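Local atomic coordinates of putative immunoglobulin A1 protease (Bacteroides ovatus, PDB entry 3N6Z), a protein that is of unconfirmed function but may be a hydrolase that cleaves immunoglobulin A1. Residues R226-Y240 against D258-S272. Residues are numbered along the deposited sequence; the frame is centred on the assembly and turned at random. Where two conformers were deposited one is given.
Sequences RKVGVGGFIENCYAY and DKSCDIAIKNSAAWS. With SO4 (sulfate ion), chain C.
Arg226 grips Asp258 side-on with two nitrogens: NE reaches OD1 at 3.0 Å in a nearly straight bond, and NH2 meets the syn lone pair of OD2 at 2.8 Å. The remaining guanidinium edge holds a sulfate, probably from the crystallisation liquor, while Val228 CG1 sits above one face, toward its rim.

Lys227 turns inward instead. Its CG stands anti to the backbone N (chi1 176°), and bends at chi2 and chi4 carry the amine in among the carbonyls of the glycine-rich loop, where NZ donates to Asp262 O at 2.9 Å and to the carbonyls of Val228 and Gly231. A methionine in its place would probably leave these three carbonyls without their donor and the loop less firmly tied to Asp262. Asp262 answers through OD1, which accepts from Gly231 N at 2.7 Å, and a water joins that same oxygen to Gly232 O.

Backbone pairing takes over in strands 233-235 and 263-266, parallel within 4°, where Ile234 N donates to Ala264 O and Ile234 O accepts from Lys266 N. Both chains turn a corner at Asn236 and Asn267, whose side chains run side by side; a water links Asn236 ND2 to Asn267 OD1, while Asn236 OD1 accepts from Lys202 and Asn267 ND2 is hydrogen-bonded to Asn298. Past the corner, Ala269 N to Cys237 O resumes the parallel pairing.

Apolar contacts flank it. Ile234 CD1 touches Ile263 CD1 at 3.9 Å inside the coil, while Tyr238 CE2 meets Trp271 CE3 at 3.7 Å, the ring planes inclined by 48°.

These are successive coils of a right-handed parallel beta-helix: strand 233-235 also pairs with 200-202, and 263-266 with 294-296. Leu190 touches both isoleucines and Leu254 packs on Ile263, and helix 334-344 packs outside against Tyr238 and Trp271.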
loop_
_atom_site.group_PDB
_atom_site.type_symbol
_atom_site.label_atom_id
_atom_site.label_comp_id
_atom_site.label_asym_id
_atom_site.label_seq_id
_atom_site.Cartn_x
_atom_site.Cartn_y
_atom_site.Cartn_z
ATOM N N ARG A 226 1.031 9.249 2.364
ATOM C CA ARG A 226 2.044 10.227 2.689
ATOM C C ARG A 226 3.420 9.685 2.298
ATOM O O ARG A 226 3.665 8.490 2.409
ATOM C CB ARG A 226 1.952 10.505 4.199
ATOM C CG ARG A 226 2.953 11.483 4.781
ATOM C CD ARG A 226 2.813 11.476 6.296
ATOM N NE ARG A 226 3.761 12.411 6.901
ATOM C CZ ARG A 226 4.130 12.375 8.175
ATOM N NH1 ARG A 226 3.565 11.515 9.020
ATOM N NH2 ARG A 226 5.060 13.233 8.608
ATOM N N LYS A 227 4.308 10.581 1.907
ATOM C CA LYS A 227 5.714 10.295 1.630
ATOM C C LYS A 227 6.609 11.113 2.551
ATOM O O LYS A 227 6.488 12.350 2.594
ATOM C CB LYS A 227 6.023 10.651 0.172
ATOM C CG LYS A 227 7.483 10.490 -0.213
ATOM C CD LYS A 227 7.976 9.041 -0.171
ATOM C CE LYS A 227 9.421 8.872 -0.646
ATOM N NZ LYS A 227 10.415 9.676 0.116
ATOM N N VAL A 228 7.524 10.422 3.222
ATOM C CA VAL A 228 8.518 11.032 4.090
ATOM C C VAL A 228 9.933 10.735 3.616
ATOM O O VAL A 228 10.169 9.734 2.919
ATOM C CB VAL A 228 8.333 10.630 5.574
ATOM C CG1 VAL A 228 6.907 11.026 6.042
ATOM C CG2 VAL A 228 8.633 9.163 5.825
ATOM N N GLY A 229 10.862 11.604 4.007
ATOM C CA GLY A 229 12.249 11.495 3.619
ATOM C C GLY A 229 12.558 11.812 2.154
ATOM O O GLY A 229 11.669 11.952 1.300
ATOM N N VAL A 230 13.860 11.907 1.870
ATOM C CA VAL A 230 14.388 12.104 0.540
ATOM C C VAL A 230 14.787 10.746 -0.034
ATOM O O VAL A 230 15.485 9.967 0.631
ATOM C CB VAL A 230 15.592 13.115 0.546
ATOM C CG1 VAL A 230 16.288 13.161 -0.790
ATOM C CG2 VAL A 230 15.089 14.513 0.911
ATOM N N GLY A 231 14.371 10.513 -1.278
ATOM C CA GLY A 231 14.590 9.246 -1.972
ATOM C C GLY A 231 13.363 8.346 -1.821
ATOM O O GLY A 231 12.664 8.394 -0.812
ATOM N N GLY A 232 13.119 7.495 -2.818
ATOM C CA GLY A 232 11.999 6.550 -2.844
ATOM C C GLY A 232 11.041 6.870 -3.939
ATOM O O GLY A 232 10.981 8.008 -4.439
ATOM N N PHE A 233 10.266 5.875 -4.328
ATOM C CA PHE A 233 9.438 6.021 -5.530
ATOM C C PHE A 233 8.234 5.104 -5.553
ATOM O O PHE A 233 8.182 4.110 -4.821
ATOM C CB PHE A 233 10.297 5.861 -6.821
ATOM C CG PHE A 233 10.887 4.490 -7.012
ATOM C CD1 PHE A 233 10.176 3.500 -7.689
ATOM C CD2 PHE A 233 12.164 4.174 -6.544
ATOM C CE1 PHE A 233 10.731 2.221 -7.886
ATOM C CE2 PHE A 233 12.694 2.887 -6.714
ATOM C CZ PHE A 233 12.011 1.947 -7.408
ATOM N N ILE A 234 7.327 5.443 -6.455
ATOM C CA ILE A 234 6.191 4.619 -6.831
ATOM C C ILE A 234 6.285 4.459 -8.355
ATOM O O ILE A 234 6.383 5.464 -9.080
ATOM C CB ILE A 234 4.842 5.240 -6.423
ATOM C CG1 ILE A 234 4.751 5.317 -4.883
ATOM C CG2 ILE A 234 3.653 4.472 -7.042
ATOM C CD1 ILE A 234 3.576 6.160 -4.339
ATOM N N GLU A 235 6.209 3.219 -8.844
ATOM C CA GLU A 235 6.379 2.897 -10.261
ATOM C C GLU A 235 5.378 1.818 -10.676
ATOM O O GLU A 235 5.205 0.862 -9.946
ATOM C CB GLU A 235 7.833 2.406 -10.415
ATOM C CG GLU A 235 8.312 1.993 -11.715
ATOM C CD GLU A 235 9.839 2.033 -11.693
ATOM O OE1 GLU A 235 10.444 1.090 -11.180
ATOM O OE2 GLU A 235 10.410 3.064 -12.103
ATOM N N ASN A 236 4.789 1.939 -11.855
ATOM C CA ASN A 236 3.915 0.917 -12.400
ATOM C C ASN A 236 2.779 0.574 -11.444
ATOM O O ASN A 236 2.481 -0.582 -11.173
ATOM C CB ASN A 236 4.697 -0.319 -12.833
ATOM C CG ASN A 236 5.938 0.003 -13.700
ATOM O OD1 ASN A 236 6.959 -0.626 -13.545
ATOM N ND2 ASN A 236 5.837 0.955 -14.588
ATOM N N CYS A 237 2.136 1.609 -10.921
ATOM C CA CYS A 237 0.979 1.416 -10.037
ATOM C C CYS A 237 -0.237 2.143 -10.547
ATOM O O CYS A 237 -0.133 3.192 -11.174
ATOM C CB CYS A 237 1.251 1.902 -8.614
ATOM S SG CYS A 237 2.530 0.962 -7.738
ATOM N N TYR A 238 -1.413 1.605 -10.241
ATOM C CA TYR A 238 -2.674 2.309 -10.460
ATOM C C TYR A 238 -3.682 1.970 -9.388
ATOM O O TYR A 238 -3.567 0.943 -8.721
ATOM C CB TYR A 238 -3.212 2.080 -11.893
ATOM C CG TYR A 238 -4.266 1.028 -12.087
ATOM C CD1 TYR A 238 -3.943 -0.323 -12.225
ATOM C CD2 TYR A 238 -5.608 1.379 -12.141
ATOM C CE1 TYR A 238 -4.944 -1.288 -12.425
ATOM C CE2 TYR A 238 -6.602 0.435 -12.346
ATOM C CZ TYR A 238 -6.275 -0.903 -12.470
ATOM O OH TYR A 238 -7.280 -1.814 -12.685
ATOM N N ALA A 239 -4.694 2.819 -9.260
ATOM C CA ALA A 239 -5.761 2.607 -8.308
ATOM C C ALA A 239 -7.097 2.987 -8.907
ATOM O O ALA A 239 -7.180 3.865 -9.765
ATOM C CB ALA A 239 -5.512 3.399 -7.007
ATOM N N TYR A 240 -8.149 2.336 -8.422
ATOM C CA TYR A 240 -9.501 2.666 -8.841
ATOM C C TYR A 240 -10.544 2.671 -7.763
ATOM O O TYR A 240 -11.739 2.934 -8.034
ATOM C CB TYR A 240 -9.912 1.876 -10.069
ATOM C CG TYR A 240 -10.084 0.377 -9.965
ATOM C CD1 TYR A 240 -8.989 -0.474 -9.982
ATOM C CD2 TYR A 240 -11.359 -0.195 -10.005
ATOM C CE1 TYR A 240 -9.145 -1.850 -10.017
ATOM C CE2 TYR A 240 -11.527 -1.597 -10.004
ATOM C CZ TYR A 240 -10.403 -2.411 -10.041
ATOM O OH TYR A 240 -10.472 -3.793 -10.058
ATOM N N ASP A 258 5.783 15.243 2.213
ATOM C CA ASP A 258 6.167 16.158 3.303
ATOM C C ASP A 258 7.106 17.261 2.797
ATOM O O ASP A 258 7.900 17.060 1.885
ATOM C CB ASP A 258 6.883 15.393 4.412
ATOM C CG ASP A 258 5.948 14.784 5.423
ATOM O OD1 ASP A 258 4.739 14.616 5.122
ATOM O OD2 ASP A 258 6.433 14.474 6.560
ATOM N N LYS A 259 7.049 18.412 3.471
ATOM C CA LYS A 259 8.021 19.468 3.220
ATOM C C LYS A 259 9.438 18.947 3.385
ATOM O O LYS A 259 9.707 18.093 4.242
ATOM C CB LYS A 259 7.821 20.661 4.158
ATOM C CG LYS A 259 6.464 21.355 4.019
ATOM C CD LYS A 259 6.279 22.014 2.659
ATOM C CE LYS A 259 4.972 22.796 2.598
ATOM N NZ LYS A 259 5.006 24.049 3.390
ATOM N N SER A 260 10.318 19.415 2.515
ATOM C CA SER A 260 11.743 19.047 2.507
ATOM C C SER A 260 12.003 17.598 2.126
ATOM O O SER A 260 13.141 17.115 2.266
ATOM C CB SER A 260 12.422 19.368 3.843
ATOM O OG SER A 260 12.286 20.741 4.110
ATOM N N CYS A 261 10.982 16.942 1.547
ATOM C CA CYS A 261 11.080 15.540 1.143
ATOM C C CYS A 261 10.838 15.438 -0.351
ATOM O O CYS A 261 10.630 16.449 -1.033
ATOM C CB CYS A 261 10.088 14.697 1.949
ATOM S SG CYS A 261 10.420 14.756 3.716
ATOM N N ASP A 262 10.883 14.234 -0.902
ATOM C CA ASP A 262 10.659 14.093 -2.332
ATOM C C ASP A 262 10.100 12.703 -2.638
ATOM O O ASP A 262 9.948 11.840 -1.754
ATOM C CB ASP A 262 11.936 14.434 -3.150
ATOM C CG ASP A 262 13.026 13.397 -3.096
ATOM O OD1 ASP A 262 12.818 12.269 -2.603
ATOM O OD2 ASP A 262 14.141 13.743 -3.569
ATOM N N ILE A 263 9.777 12.509 -3.909
ATOM C CA ILE A 263 9.391 11.222 -4.471
ATOM C C ILE A 263 9.591 11.289 -5.965
ATOM O O ILE A 263 9.544 12.364 -6.554
ATOM C CB ILE A 263 7.859 10.889 -4.189
ATOM C CG1 ILE A 263 7.596 9.375 -4.281
ATOM C CG2 ILE A 263 6.881 11.725 -5.031
ATOM C CD1 ILE A 263 6.203 8.936 -3.781
ATOM N N ALA A 264 9.728 10.123 -6.579
ATOM C CA ALA A 264 9.510 9.955 -8.025
ATOM C C ALA A 264 8.270 9.075 -8.184
ATOM O O ALA A 264 8.132 8.071 -7.501
ATOM C CB ALA A 264 10.748 9.316 -8.731
ATOM N N ILE A 265 7.388 9.486 -9.076
ATOM C CA ILE A 265 6.245 8.659 -9.485
ATOM C C ILE A 265 6.355 8.548 -11.006
ATOM O O ILE A 265 6.320 9.554 -11.734
ATOM C CB ILE A 265 4.855 9.188 -9.070
ATOM C CG1 ILE A 265 4.796 9.453 -7.561
ATOM C CG2 ILE A 265 3.752 8.187 -9.498
ATOM C CD1 ILE A 265 3.481 9.980 -7.071
ATOM N N LYS A 266 6.472 7.302 -11.469
ATOM C CA LYS A 266 6.724 7.007 -12.874
ATOM C C LYS A 266 5.788 5.911 -13.337
ATOM O O LYS A 266 5.555 4.946 -12.617
ATOM C CB LYS A 266 8.169 6.538 -13.089
ATOM C CG LYS A 266 9.226 7.564 -12.604
ATOM C CD LYS A 266 10.683 7.067 -12.858
ATOM C CE LYS A 266 11.725 7.893 -12.082
ATOM N NZ LYS A 266 13.110 7.300 -12.034
ATOM N N ASN A 267 5.293 6.033 -14.557
ATOM C CA ASN A 267 4.497 4.992 -15.190
ATOM C C ASN A 267 3.388 4.521 -14.264
ATOM O O ASN A 267 3.330 3.365 -13.867
ATOM C CB ASN A 267 5.382 3.816 -15.620
ATOM C CG ASN A 267 6.416 4.231 -16.615
ATOM O OD1 ASN A 267 7.655 4.105 -16.380
ATOM N ND2 ASN A 267 5.965 4.713 -17.719
ATOM N N SER A 268 2.513 5.445 -13.916
ATOM C CA SER A 268 1.420 5.224 -12.977
ATOM C C SER A 268 0.158 5.895 -13.442
ATOM O O SER A 268 0.175 6.792 -14.309
ATOM C CB SER A 268 1.845 5.658 -11.567
ATOM O OG SER A 268 2.932 4.809 -11.087
ATOM N N ALA A 269 -0.976 5.459 -12.898
ATOM C CA ALA A 269 -2.258 5.984 -13.359
ATOM C C ALA A 269 -3.303 6.078 -12.240
ATOM O O ALA A 269 -3.429 5.172 -11.390
ATOM C CB ALA A 269 -2.829 5.101 -14.492
ATOM N N ALA A 270 -4.077 7.155 -12.271
ATOM C CA ALA A 270 -5.196 7.365 -11.361
ATOM C C ALA A 270 -6.493 7.005 -12.065
ATOM O O ALA A 270 -6.784 7.538 -13.148
ATOM C CB ALA A 270 -5.234 8.836 -10.870
ATOM N N TRP A 271 -7.273 6.149 -11.441
ATOM C CA TRP A 271 -8.568 5.743 -11.966
ATOM C C TRP A 271 -9.620 5.738 -10.876
ATOM O O TRP A 271 -10.655 5.061 -10.985
ATOM C CB TRP A 271 -8.425 4.393 -12.689
ATOM C CG TRP A 271 -9.359 4.088 -13.783
ATOM C CD1 TRP A 271 -10.631 4.552 -13.957
ATOM C CD2 TRP A 271 -9.117 3.162 -14.845
ATOM N NE1 TRP A 271 -11.168 4.016 -15.112
ATOM C CE2 TRP A 271 -10.266 3.151 -15.663
ATOM C CE3 TRP A 271 -8.032 2.361 -15.194
ATOM C CZ2 TRP A 271 -10.367 2.331 -16.810
ATOM C CZ3 TRP A 271 -8.119 1.565 -16.319
ATOM C CH2 TRP A 271 -9.285 1.551 -17.110
ATOM N N SER A 272 -9.416 6.568 -9.849
ATOM C CA SER A 272 -10.319 6.703 -8.708
ATOM C C SER A 272 -11.069 8.032 -8.753
ATOM O O SER A 272 -10.502 9.058 -9.117
ATOM C CB SER A 272 -9.514 6.671 -7.404
ATOM O OG SER A 272 -8.842 5.448 -7.249
HETATM S S SO4 C . 5.681 12.499 12.131
HETATM O O1 SO4 C . 6.234 11.606 13.150
HETATM O O2 SO4 C . 5.384 13.814 12.690
HETATM O O3 SO4 C . 6.657 12.654 11.059
HETATM O O4 SO4 C . 4.446 11.901 11.655
HETATM O O HOH W 1 12.577 10.333 -4.600
HETATM O O HOH W 2 12.333 4.265 -10.643
HETATM O O HOH W 3 8.721 1.372 -15.225
HETATM O O HOH W 4 -6.552 6.564 -8.413
#